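Local coordinates for protein ultraspiracle (Drosophila melanogaster, PDB 1HG4) that is a nuclear hormone receptor and transcription factor, whose ligand-binding domain here holds a phospholipid and is locked in an inactive conformation, at residues 13-16 with 17-21; 203-206 with 207-210. All coordinates share one frame; numbering follows the deposited sequence.

In the fold
Both contacts are local and helical. Interaction 1 lies on helix 11-24, near the start of the modelled chain; interaction 2 lies on helix 197-218. Their centres lie about 16 Å apart. They touch directly where Ile14 CD1 packs on Val207 CG2 at 4.2 Å. Helix 175-186 is their common neighbour. It receives Ile15, Glu18 and Gln19 from interaction 1, and Val207 and Tyr208 from interaction 2. Residues 13-21 come before the phospholipid-pocket residues, which fall between 41 and 250 in the chain. Interaction 2 also reaches the second subunit. Both contacts belong to the helical scaffold of the ligand-binding domain.

Interaction 1: residues 13-16 with 17-21; sequences RIIE and AEQRA
Residues 13-16 run straight on into 17-21 as one turn after another of helix 11-24, and the backbone bonds join each carbonyl to the amide four residues on. Gln19 N gives a nearly linear bond to Ile15 O, 3.0 Å long with an N-H...O angle of 175°. Arg20 N bonds Glu16 O at 3.0 Å as well. The bonds from Ala17 N to Arg13 O and from Glu18 N to Ile14 O are weak and longer.

Among the side chains, Ile15 and Gln19 meet most closely. The CG2 methyl of Ile15 sits 3.4 Å from Gln19 NE2, and it also touches CD and OE1. CG2 stands opposite the backbone N about the first torsion, which leaves it beside the carbonyl carbon, on the side of the next turn. With an alanine at Gln19, the Ile15 methyl would probably lose its amide neighbour and a gap would open beside Arg175, which Gln19 also touches.

Glu16 and Arg20 lie alongside each other and point the same way. Their aliphatic parts touch, with Glu16 CG 3.7 Å from Arg20 CD. The charged ends stay apart: Glu16 OE1 is 5.3 Å from Arg20 NH1, and the carboxylate and guanidinium planes are 80° apart. Any attraction between these opposite charges is probably weak.

Ile14 CG2 lies 3.9 Å from Glu18 OE2. The Glu18 carboxylate is held by helix 175-186, with salt bridges from Arg175 and Lys182 to OE1 and a hydrogen bond between OE2 and Ser179. Ala17 packs on Tyr66 and Met69. This is an amphipathic alpha-helix at the edge of the helical ligand-binding domain fold, with one side packed on helices 46-68 and 175-186 and on the loop at Met69 and Met70, and with Arg13, Glu16 and Arg20 exposed.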
loop_
_atom_site.group_PDB
_atom_site.type_symbol
_atom_site.label_atom_id
_atom_site.label_comp_id
_atom_site.label_asym_id
_atom_site.label_seq_id
_atom_site.Cartn_x
_atom_site.Cartn_y
_atom_site.Cartn_z
ATOM N N ARG A 13 -22.878 -6.408 -0.542
ATOM C CA ARG A 13 -22.546 -6.535 0.872
ATOM C C ARG A 13 -22.528 -5.159 1.518
ATOM O O ARG A 13 -22.854 -4.996 2.699
ATOM C CB ARG A 13 -21.184 -7.207 1.045
ATOM C CG ARG A 13 -21.134 -8.213 2.197
ATOM C CD ARG A 13 -22.245 -9.245 2.051
ATOM N NE ARG A 13 -21.762 -10.625 2.094
ATOM C CZ ARG A 13 -22.545 -11.688 1.914
ATOM N NH1 ARG A 13 -23.841 -11.519 1.677
ATOM N NH2 ARG A 13 -22.042 -12.917 1.973
ATOM N N ILE A 14 -22.149 -4.163 0.732
ATOM C CA ILE A 14 -22.109 -2.805 1.233
ATOM C C ILE A 14 -23.532 -2.267 1.359
ATOM O O ILE A 14 -23.843 -1.516 2.275
ATOM C CB ILE A 14 -21.299 -1.910 0.302
ATOM C CG1 ILE A 14 -19.852 -2.407 0.263
ATOM C CG2 ILE A 14 -21.373 -0.481 0.781
ATOM C CD1 ILE A 14 -18.980 -1.654 -0.695
ATOM N N ILE A 15 -24.393 -2.661 0.431
ATOM C CA ILE A 15 -25.779 -2.234 0.450
ATOM C C ILE A 15 -26.461 -2.806 1.685
ATOM O O ILE A 15 -27.184 -2.107 2.392
ATOM C CB ILE A 15 -26.532 -2.705 -0.831
ATOM C CG1 ILE A 15 -26.317 -1.695 -1.961
ATOM C CG2 ILE A 15 -28.033 -2.841 -0.561
ATOM C CD1 ILE A 15 -26.957 -0.343 -1.692
ATOM N N GLU A 16 -26.212 -4.078 1.948
ATOM C CA GLU A 16 -26.814 -4.738 3.090
ATOM C C GLU A 16 -26.488 -4.041 4.408
ATOM O O GLU A 16 -27.333 -3.948 5.296
ATOM C CB GLU A 16 -26.364 -6.197 3.150
ATOM C CG GLU A 16 -27.282 -7.060 3.999
ATOM C CD GLU A 16 -26.988 -8.534 3.864
ATOM O OE1 GLU A 16 -25.956 -8.985 4.411
ATOM O OE2 GLU A 16 -27.791 -9.236 3.206
ATOM N N ALA A 17 -25.259 -3.560 4.537
ATOM C CA ALA A 17 -24.841 -2.870 5.744
ATOM C C ALA A 17 -25.661 -1.591 5.951
ATOM O O ALA A 17 -26.171 -1.339 7.042
ATOM C CB ALA A 17 -23.358 -2.525 5.658
ATOM N N GLU A 18 -25.782 -0.787 4.900
ATOM C CA GLU A 18 -26.525 0.456 4.978
ATOM C C GLU A 18 -27.964 0.199 5.367
ATOM O O GLU A 18 -28.464 0.758 6.342
ATOM C CB GLU A 18 -26.516 1.175 3.634
ATOM C CG GLU A 18 -25.189 1.788 3.242
ATOM C CD GLU A 18 -25.232 2.367 1.839
ATOM O OE1 GLU A 18 -26.152 3.158 1.544
ATOM O OE2 GLU A 18 -24.346 2.034 1.029
ATOM N N GLN A 19 -28.623 -0.658 4.593
ATOM C CA GLN A 19 -30.023 -0.984 4.821
ATOM C C GLN A 19 -30.322 -1.541 6.198
ATOM O O GLN A 19 -31.247 -1.091 6.857
ATOM C CB GLN A 19 -30.507 -1.952 3.749
ATOM C CG GLN A 19 -30.742 -1.278 2.412
ATOM C CD GLN A 19 -31.003 -2.252 1.281
ATOM O OE1 GLN A 19 -31.490 -1.860 0.223
ATOM N NE2 GLN A 19 -30.664 -3.523 1.487
ATOM N N ARG A 20 -29.547 -2.520 6.640
ATOM C CA ARG A 20 -29.780 -3.100 7.950
ATOM C C ARG A 20 -29.526 -2.081 9.061
ATOM O O ARG A 20 -30.264 -2.029 10.031
ATOM C CB ARG A 20 -28.895 -4.333 8.153
ATOM C CG ARG A 20 -29.143 -5.446 7.140
ATOM C CD ARG A 20 -28.409 -6.715 7.551
ATOM N NE ARG A 20 -28.995 -7.309 8.745
ATOM C CZ ARG A 20 -28.306 -7.975 9.664
ATOM N NH1 ARG A 20 -26.993 -8.140 9.530
ATOM N NH2 ARG A 20 -28.929 -8.466 10.724
ATOM N N ALA A 21 -28.489 -1.270 8.923
ATOM C CA ALA A 21 -28.188 -0.278 9.944
ATOM C C ALA A 21 -29.335 0.728 10.051
ATOM O O ALA A 21 -29.613 1.267 11.120
ATOM C CB ALA A 21 -26.894 0.443 9.607
#

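Interaction 2: residues 203-206 with 207-210; sequences CREK and VYAC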
loop_
_atom_site.group_PDB
_atom_site.type_symbol
_atom_site.label_atom_id
_atom_site.label_comp_id
_atom_site.label_asym_id
_atom_site.label_seq_id
_atom_site.Cartn_x
_atom_site.Cartn_y
_atom_site.Cartn_z
ATOM N N CYS A 203 -9.212 -1.544 0.836
ATOM C CA CYS A 203 -10.669 -1.586 0.838
ATOM C C CYS A 203 -11.181 -0.526 -0.153
ATOM O O CYS A 203 -12.054 -0.805 -0.980
ATOM C CB CYS A 203 -11.204 -1.256 2.228
ATOM S SG CYS A 203 -10.668 -2.392 3.543
ATOM N N ARG A 204 -10.638 0.690 -0.070
ATOM C CA ARG A 204 -11.074 1.753 -0.969
ATOM C C ARG A 204 -10.900 1.344 -2.421
ATOM O O ARG A 204 -11.792 1.552 -3.245
ATOM C CB ARG A 204 -10.283 3.042 -0.717
ATOM C CG ARG A 204 -10.455 4.084 -1.816
ATOM C CD ARG A 204 -9.782 5.412 -1.480
ATOM N NE ARG A 204 -10.553 6.190 -0.515
ATOM C CZ ARG A 204 -10.276 7.446 -0.158
ATOM N NH1 ARG A 204 -9.235 8.088 -0.688
ATOM N NH2 ARG A 204 -11.053 8.059 0.731
ATOM N N GLU A 205 -9.751 0.759 -2.741
ATOM C CA GLU A 205 -9.497 0.346 -4.108
ATOM C C GLU A 205 -10.429 -0.768 -4.562
ATOM O O GLU A 205 -10.791 -0.843 -5.739
ATOM C CB GLU A 205 -8.018 -0.030 -4.274
ATOM C CG GLU A 205 -7.122 1.213 -4.238
ATOM C CD GLU A 205 -5.647 0.906 -4.379
ATOM O OE1 GLU A 205 -5.310 -0.158 -4.936
ATOM O OE2 GLU A 205 -4.823 1.744 -3.943
ATOM N N LYS A 206 -10.842 -1.624 -3.641
ATOM C CA LYS A 206 -11.781 -2.679 -4.017
ATOM C C LYS A 206 -13.156 -2.058 -4.336
ATOM O O LYS A 206 -13.913 -2.572 -5.162
ATOM C CB LYS A 206 -11.887 -3.711 -2.891
ATOM C CG LYS A 206 -10.573 -4.422 -2.636
ATOM C CD LYS A 206 -10.685 -5.499 -1.569
ATOM C CE LYS A 206 -9.363 -6.249 -1.412
ATOM N NZ LYS A 206 -9.406 -7.225 -0.279
ATOM N N VAL A 207 -13.474 -0.949 -3.681
ATOM C CA VAL A 207 -14.736 -0.270 -3.942
ATOM C C VAL A 207 -14.645 0.402 -5.320
ATOM O O VAL A 207 -15.625 0.455 -6.057
ATOM C CB VAL A 207 -15.055 0.785 -2.857
ATOM C CG1 VAL A 207 -16.314 1.552 -3.231
ATOM C CG2 VAL A 207 -15.243 0.101 -1.492
ATOM N N TYR A 208 -13.461 0.903 -5.665
ATOM C CA TYR A 208 -13.228 1.532 -6.963
ATOM C C TYR A 208 -13.544 0.505 -8.028
ATOM O O TYR A 208 -14.267 0.776 -8.985
ATOM C CB TYR A 208 -11.761 1.930 -7.111
ATOM C CG TYR A 208 -11.369 3.240 -6.459
ATOM C CD1 TYR A 208 -12.295 4.255 -6.249
ATOM C CD2 TYR A 208 -10.052 3.470 -6.073
ATOM C CE1 TYR A 208 -11.919 5.470 -5.666
ATOM C CE2 TYR A 208 -9.662 4.674 -5.489
ATOM C CZ TYR A 208 -10.602 5.672 -5.288
ATOM O OH TYR A 208 -10.217 6.861 -4.712
ATOM N N ALA A 209 -12.957 -0.674 -7.854
ATOM C CA ALA A 209 -13.169 -1.769 -8.773
ATOM C C ALA A 209 -14.662 -2.077 -8.888
ATOM O O ALA A 209 -15.158 -2.288 -9.994
ATOM C CB ALA A 209 -12.408 -3.003 -8.300
ATOM N N CYS A 210 -15.378 -2.101 -7.761
ATOM C CA CYS A 210 -16.821 -2.381 -7.782
ATOM C C CYS A 210 -17.573 -1.285 -8.528
ATOM O O CYS A 210 -18.418 -1.570 -9.375
ATOM C CB CYS A 210 -17.382 -2.502 -6.362
ATOM S SG CYS A 210 -16.898 -4.045 -5.536
#
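Arg204 leans along Tyr208, one helical turn further on in helix 197-218, and the two side chains point the same way. From CB the chain turns to CG, which lies anti to the backbone N (chi1 167°) and so runs beside the carbonyl carbon, over the tyrosine. CG makes a CH-pi contact over the ring face, 4.1 Å from the centroid of the Tyr208 ring and 25° off its normal. CD continues outward to the phenol end, 3.6 Å from Tyr208 OH. The chain then bends at chi3. NH2 at the tip bonds the carbonyl of Ile184. The guanidinium plane is 47° from the ring plane, so the groups do not stack flat.

Arg204 O lies above one ring face, toward the rim, and takes the 3.0 Å bond from Tyr208 N. It also accepts a weak one from Val207 N.

Glu205 CG approaches Tyr208 CD2 at 4.1 Å. Its carboxylate bonds Ala198 N and Glu199 N of the second subunit. Val207 packs on helix 175-186. The pattern is an i to i+4 arginine-tyrosine pair on an alpha-helix, here at the interface between two copies of the receptor's ligand-binding domain.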